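Local coordinates for 5-oxoprolinase subunit A (Thermus thermophilus, PDB 2DFA) that serves lactam utilization and probably, together with PxpB and PxpC, opens 5-oxoproline to L-glutamate at the expense of ATP, at the interface of chains A and B and the interface of chains A and C. Numbering follows the deposited sequence. Chains: chain A/B/C, Hypothetical UPF0271 protein TTHB195.

Contact 1: the interface of chains A and B. Residues chain A 35-36, 42, 45, 89, 93, 97; chain B 37, 89.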
# COMPACT_ATOMS: atom_id res chain seq x y z
N CYS A 35 -4.28 -5.81 12.67
CA CYS A 35 -3.30 -4.77 12.98
C CYS A 35 -2.79 -3.93 11.80
O CYS A 35 -1.67 -3.42 11.86
CB CYS A 35 -2.11 -5.42 13.71
SG CYS A 35 -2.60 -6.45 15.14
N GLY A 36 -3.60 -3.79 10.76
CA GLY A 36 -3.21 -2.96 9.62
C GLY A 36 -2.53 -3.62 8.43
O GLY A 36 -2.28 -2.94 7.43
N PRO A 42 -5.85 2.24 10.96
CA PRO A 42 -5.80 2.87 12.29
C PRO A 42 -7.13 3.30 12.91
O PRO A 42 -7.41 3.00 14.07
CB PRO A 42 -4.84 4.04 12.09
CG PRO A 42 -3.88 3.51 11.04
CD PRO A 42 -4.83 2.83 10.06
N ILE A 45 -9.15 0.32 13.89
CA ILE A 45 -8.61 -0.37 15.05
C ILE A 45 -9.13 0.36 16.29
O ILE A 45 -9.64 -0.26 17.22
CB ILE A 45 -7.06 -0.34 15.06
CG1 ILE A 45 -6.52 -1.22 13.92
CG2 ILE A 45 -6.53 -0.83 16.41
CD1 ILE A 45 -4.99 -1.23 13.81
N TYR A 89 5.86 -5.41 14.83
CA TYR A 89 5.29 -4.16 14.35
C TYR A 89 3.79 -4.11 14.62
O TYR A 89 3.27 -3.13 15.13
CB TYR A 89 5.56 -4.04 12.84
CG TYR A 89 5.08 -2.75 12.22
CD1 TYR A 89 3.72 -2.53 11.94
CD2 TYR A 89 5.99 -1.73 11.90
CE1 TYR A 89 3.29 -1.34 11.37
CE2 TYR A 89 5.56 -0.54 11.33
CZ TYR A 89 4.21 -0.35 11.06
OH TYR A 89 3.79 0.84 10.52
N ALA A 93 1.63 -1.78 17.28
CA ALA A 93 0.64 -0.82 16.80
C ALA A 93 -0.67 -0.97 17.57
O ALA A 93 -1.24 0.02 18.02
CB ALA A 93 0.40 -0.99 15.30
N PHE A 97 -3.25 1.54 20.93
CA PHE A 97 -4.68 1.83 21.07
C PHE A 97 -5.21 1.29 22.40
O PHE A 97 -6.05 1.92 23.04
CB PHE A 97 -5.45 1.21 19.91
CG PHE A 97 -5.19 1.89 18.60
CD1 PHE A 97 -5.83 3.08 18.28
CD2 PHE A 97 -4.25 1.37 17.71
CE1 PHE A 97 -5.52 3.76 17.10
CE2 PHE A 97 -3.95 2.04 16.53
CZ PHE A 97 -4.58 3.23 16.23
N PHE B 37 4.85 4.50 7.61
CA PHE B 37 3.87 5.25 6.80
C PHE B 37 4.49 6.00 5.62
O PHE B 37 3.99 5.92 4.50
CB PHE B 37 3.09 6.23 7.68
CG PHE B 37 1.92 5.61 8.40
CD1 PHE B 37 2.02 4.35 8.99
CD2 PHE B 37 0.71 6.30 8.50
CE1 PHE B 37 0.94 3.79 9.68
CE2 PHE B 37 -0.38 5.75 9.19
CZ PHE B 37 -0.27 4.50 9.77
N TYR B 89 -0.86 4.62 16.17
CA TYR B 89 -0.49 3.40 15.48
C TYR B 89 1.02 3.35 15.26
O TYR B 89 1.67 2.34 15.52
CB TYR B 89 -1.22 3.35 14.12
CG TYR B 89 -0.97 2.09 13.31
CD1 TYR B 89 0.23 1.90 12.62
CD2 TYR B 89 -1.94 1.09 13.25
CE1 TYR B 89 0.46 0.75 11.88
CE2 TYR B 89 -1.72 -0.07 12.51
CZ TYR B 89 -0.53 -0.24 11.83
OH TYR B 89 -0.30 -1.39 11.12

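Contact 2: the interface of chains A and C. Residues chain A 74-77; chain C 75-77.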
# COMPACT_ATOMS: atom_id res chain seq x y z
N ARG A 74 -3.33 -15.44 1.68
CA ARG A 74 -2.44 -16.09 0.73
C ARG A 74 -1.05 -16.35 1.28
O ARG A 74 -0.42 -15.47 1.86
CB ARG A 74 -2.35 -15.24 -0.55
CG ARG A 74 -3.73 -14.97 -1.17
CD ARG A 74 -3.65 -14.20 -2.48
NE ARG A 74 -3.14 -12.84 -2.32
CZ ARG A 74 -3.11 -11.95 -3.30
NH1 ARG A 74 -3.56 -12.28 -4.51
NH2 ARG A 74 -2.61 -10.73 -3.10
N GLU A 75 -0.57 -17.58 1.10
CA GLU A 75 0.76 -17.97 1.55
C GLU A 75 1.80 -17.02 0.94
O GLU A 75 1.74 -16.71 -0.25
CB GLU A 75 1.04 -19.41 1.12
CG GLU A 75 2.52 -19.81 1.05
CD GLU A 75 3.23 -19.78 2.39
OE1 GLU A 75 2.56 -19.56 3.43
OE2 GLU A 75 4.47 -19.97 2.41
N MET A 76 2.74 -16.57 1.77
CA MET A 76 3.82 -15.67 1.33
C MET A 76 5.15 -16.20 1.87
O MET A 76 5.26 -16.53 3.05
CB MET A 76 3.60 -14.24 1.85
CG MET A 76 2.46 -13.48 1.19
SD MET A 76 2.42 -11.75 1.67
CE MET A 76 3.84 -11.09 0.74
N ALA A 77 6.15 -16.26 1.01
CA ALA A 77 7.46 -16.77 1.40
C ALA A 77 8.28 -15.79 2.25
O ALA A 77 9.36 -15.36 1.84
CB ALA A 77 8.25 -17.17 0.16
N GLU C 75 7.77 -15.50 -3.10
CA GLU C 75 6.71 -16.36 -3.63
C GLU C 75 5.39 -16.01 -2.95
O GLU C 75 5.35 -15.84 -1.73
CB GLU C 75 7.06 -17.83 -3.38
CG GLU C 75 5.89 -18.81 -3.39
CD GLU C 75 5.19 -18.92 -4.74
OE1 GLU C 75 5.69 -18.33 -5.72
OE2 GLU C 75 4.15 -19.60 -4.82
N MET C 76 4.32 -15.89 -3.74
CA MET C 76 2.99 -15.58 -3.23
C MET C 76 1.98 -16.54 -3.86
O MET C 76 1.98 -16.75 -5.07
CB MET C 76 2.57 -14.14 -3.57
CG MET C 76 3.31 -13.05 -2.80
SD MET C 76 2.63 -11.42 -3.07
CE MET C 76 1.08 -11.52 -2.11
N ALA C 77 1.12 -17.11 -3.03
CA ALA C 77 0.12 -18.07 -3.52
C ALA C 77 -1.05 -17.43 -4.27
O ALA C 77 -2.19 -17.53 -3.84
CB ALA C 77 -0.40 -18.90 -2.35

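Contact 3: the interface of chains A and B. Residues chain A 43, 46, 50, 97, 100; chain B 84-85, 88.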
# COMPACT_ATOMS: atom_id res chain seq x y z
N GLY A 43 -7.95 4.01 12.13
CA GLY A 43 -9.23 4.46 12.64
C GLY A 43 -10.16 3.31 12.99
O GLY A 43 -10.90 3.37 13.97
N LEU A 46 -9.00 1.68 16.28
CA LEU A 46 -9.45 2.51 17.39
C LEU A 46 -10.93 2.26 17.66
O LEU A 46 -11.34 2.14 18.82
CB LEU A 46 -9.21 3.99 17.08
CG LEU A 46 -9.68 4.97 18.16
CD1 LEU A 46 -9.00 4.64 19.48
CD2 LEU A 46 -9.36 6.39 17.73
N ARG A 50 -12.56 0.52 21.03
CA ARG A 50 -13.57 1.23 21.81
C ARG A 50 -14.80 0.34 21.99
O ARG A 50 -15.36 0.28 23.09
CB ARG A 50 -13.93 2.55 21.11
CG ARG A 50 -12.81 3.58 21.24
CD ARG A 50 -13.07 4.88 20.50
NE ARG A 50 -12.07 5.88 20.88
CZ ARG A 50 -11.90 7.05 20.28
NH1 ARG A 50 -12.65 7.40 19.25
NH2 ARG A 50 -10.96 7.88 20.73
N PHE A 97 -3.25 1.54 20.93
CA PHE A 97 -4.68 1.83 21.07
C PHE A 97 -5.21 1.29 22.40
O PHE A 97 -6.05 1.92 23.04
CB PHE A 97 -5.45 1.21 19.91
CG PHE A 97 -5.19 1.89 18.60
CD1 PHE A 97 -5.83 3.08 18.28
CD2 PHE A 97 -4.25 1.37 17.71
CE1 PHE A 97 -5.52 3.76 17.10
CE2 PHE A 97 -3.95 2.04 16.53
CZ PHE A 97 -4.58 3.23 16.23
N ALA A 100 -4.03 3.67 25.13
CA ALA A 100 -4.83 4.89 25.13
C ALA A 100 -6.19 4.67 25.79
O ALA A 100 -6.74 5.57 26.42
CB ALA A 100 -5.05 5.40 23.70
N TYR B 84 -4.78 11.57 15.03
CA TYR B 84 -4.65 10.93 16.33
C TYR B 84 -4.41 9.41 16.22
O TYR B 84 -3.49 8.86 16.82
CB TYR B 84 -5.91 11.19 17.15
CG TYR B 84 -5.98 10.47 18.47
CD1 TYR B 84 -5.31 10.97 19.60
CD2 TYR B 84 -6.74 9.31 18.62
CE1 TYR B 84 -5.40 10.32 20.83
CE2 TYR B 84 -6.83 8.65 19.84
CZ TYR B 84 -6.16 9.17 20.95
OH TYR B 84 -6.30 8.56 22.17
N ALA B 85 -5.26 8.74 15.44
CA ALA B 85 -5.15 7.30 15.25
C ALA B 85 -3.87 6.90 14.53
O ALA B 85 -3.21 5.93 14.91
CB ALA B 85 -6.38 6.77 14.48
N LEU B 88 -0.86 7.34 16.89
CA LEU B 88 -0.84 6.29 17.92
C LEU B 88 -0.32 4.98 17.33
O LEU B 88 0.52 4.30 17.93
CB LEU B 88 -2.25 6.03 18.47
CG LEU B 88 -2.65 6.70 19.78
CD1 LEU B 88 -4.05 6.25 20.16
CD2 LEU B 88 -1.66 6.33 20.87

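Contact 1: the interface of chains A and B
A:Ala93 and A:Pro42 clamp the ring of B:Tyr89 in a socket that its twin repeats in chain B, pairing two LamB/PxpA family chains in the deposited assembly. The methyl CB of A:Ala93 sits over the middle of one face, 3.5 Å from the ring centroid, as a CH-pi contact. From the opposite face comes CG of A:Pro42, offset toward the rim at 3.8 Å from CD2 of B:Tyr89. CD1 of A:Ile45 meets the ring edge in plane, 3.7 Å from CE2 of B:Tyr89. Nearer the root, the rim of A:Phe97 bears on the B:Tyr89 backbone and CB, with CE2 3.9 Å from CA. A:Tyr89 and B:Tyr89 cross at about a right angle, CE1 to CE1 at 3.6 Å, and each places its phenol oxygen in plane at the edge of the other ring. B:Phe37 extends the apolar wall, CZ lying 4.0 Å from CG of A:Pro42. With CG anti to the backbone N (chi1 -177°), B:Tyr89 reaches from helix 80-100 into the loop after strand 30-34 of chain A. There the B:Tyr89 hydroxyl OH donates a 2.6 Å hydrogen bond to the carbonyl O of A:Cys35, tilted 19° from the carbonyl plane.

Contact 2: the interface of chains A and C
A:Glu75 and C:Ala77 are joined backbone to backbone, and A:Ala77 and C:Glu75 repeat the pairing with the chains exchanged. In one bond the amide N of C:Ala77 donates to the carbonyl O of A:Glu75 at 2.9 Å. Its twin runs from N of A:Ala77 to O of C:Glu75, also 2.9 Å. Together they frame an antiparallel beta bridge centred on A:Met76 and C:Met76 and made by main-chain atoms. It links chains A and C in the deposited assembly, and may or may not be a biological contact.

The apolar contacts flank it. A:Met76 and C:Met76 lie side by side, pointing the same way, and their methyls meet with CE to CE at 4.0 Å. A bend at the thioether (chi3 73°) turns CE of A:Met76 toward its mate, and the sulfur SD of A:Met76 is 4.0 Å from the methyl CE of C:Met76. Replacing A:Met76 by an alanine would take away the SD and CE that C:Met76 packs against, and is likely to leave that thioether freer to turn and a gap beside the bridge. A:Glu75 contributes CB, 3.8 Å from CB of C:Ala77.

A:Arg74 adds a loose van der Waals contact, its guanidinium NH2 3.9 Å from CE of C:Met76, the two side chains crossing at a slant.

In the fold, this stretch belongs to the loop joining strand 58-62 to helix 80-100, just ahead of that helix.

Contact 3: the interface of chains A and B
A:Gly43, near the start of helix 42-54, brings its backbone N to 4.0 Å from CB of B:Ala85, and helix 80-100 of chain B, which carries that alanine, runs roughly antiparallel, at a slant, to the same helix of chain A.

Between the helices, the A:Phe97 rim that reaches B:Tyr89 through CE2 and CZ carries on round to B:Ala85: CZ lies 3.3 Å from the B:Ala85 carbonyl O and CE1 packs against its CA. B:Leu88 covers one face of the A:Phe97 ring off-centre, CB standing 4.2 Å above the plane. The methyl CD1 of B:Leu88 continues across to A:Ala100, 3.8 Å from CB. A:Ala100 also receives the far end of B:Tyr84, whose phenol OH is 3.7 Å from the same CB. With CG anti to the backbone N (chi1 174°), B:Tyr84 carries its ring toward A:Leu46 and A:Ala100. A:Leu46 meets that ring edge-on and in plane, its CD2 4.0 Å from CE2 of B:Tyr84, and the two side chains stand at about a right angle. The same methyl covers the rim of one face of the A:Arg50 guanidinium. A:Arg50 approaches chain B loosely at the margin, NH2 no nearer than 4.3 Å to CE2 of B:Tyr84.

In the deposited assembly the patch packs helices 42-54 and 80-100 of one subunit against helix 80-100 of its neighbour and, if the A–B pair is biological, would steady it.

Contact 1 and contact 3 are neighbouring pieces of one two-fold interface, their C-alpha centres about 8 Å apart. They share A:Phe97 and draw on helices 42-54 and 80-100 of chain A and helix 80-100 of chain B. Contact 2 is separate: its C-alpha centre lies about 23 Å from that of contact 1 and 30 Å from that of contact 3, and it joins chain A to chain C about another two-fold. Chain A therefore uses helix packing toward one neighbour and strand-like backbone pairing toward the other. Two such interfaces could build the four-chain deposited assembly, though the structure alone does not show that this is the working form.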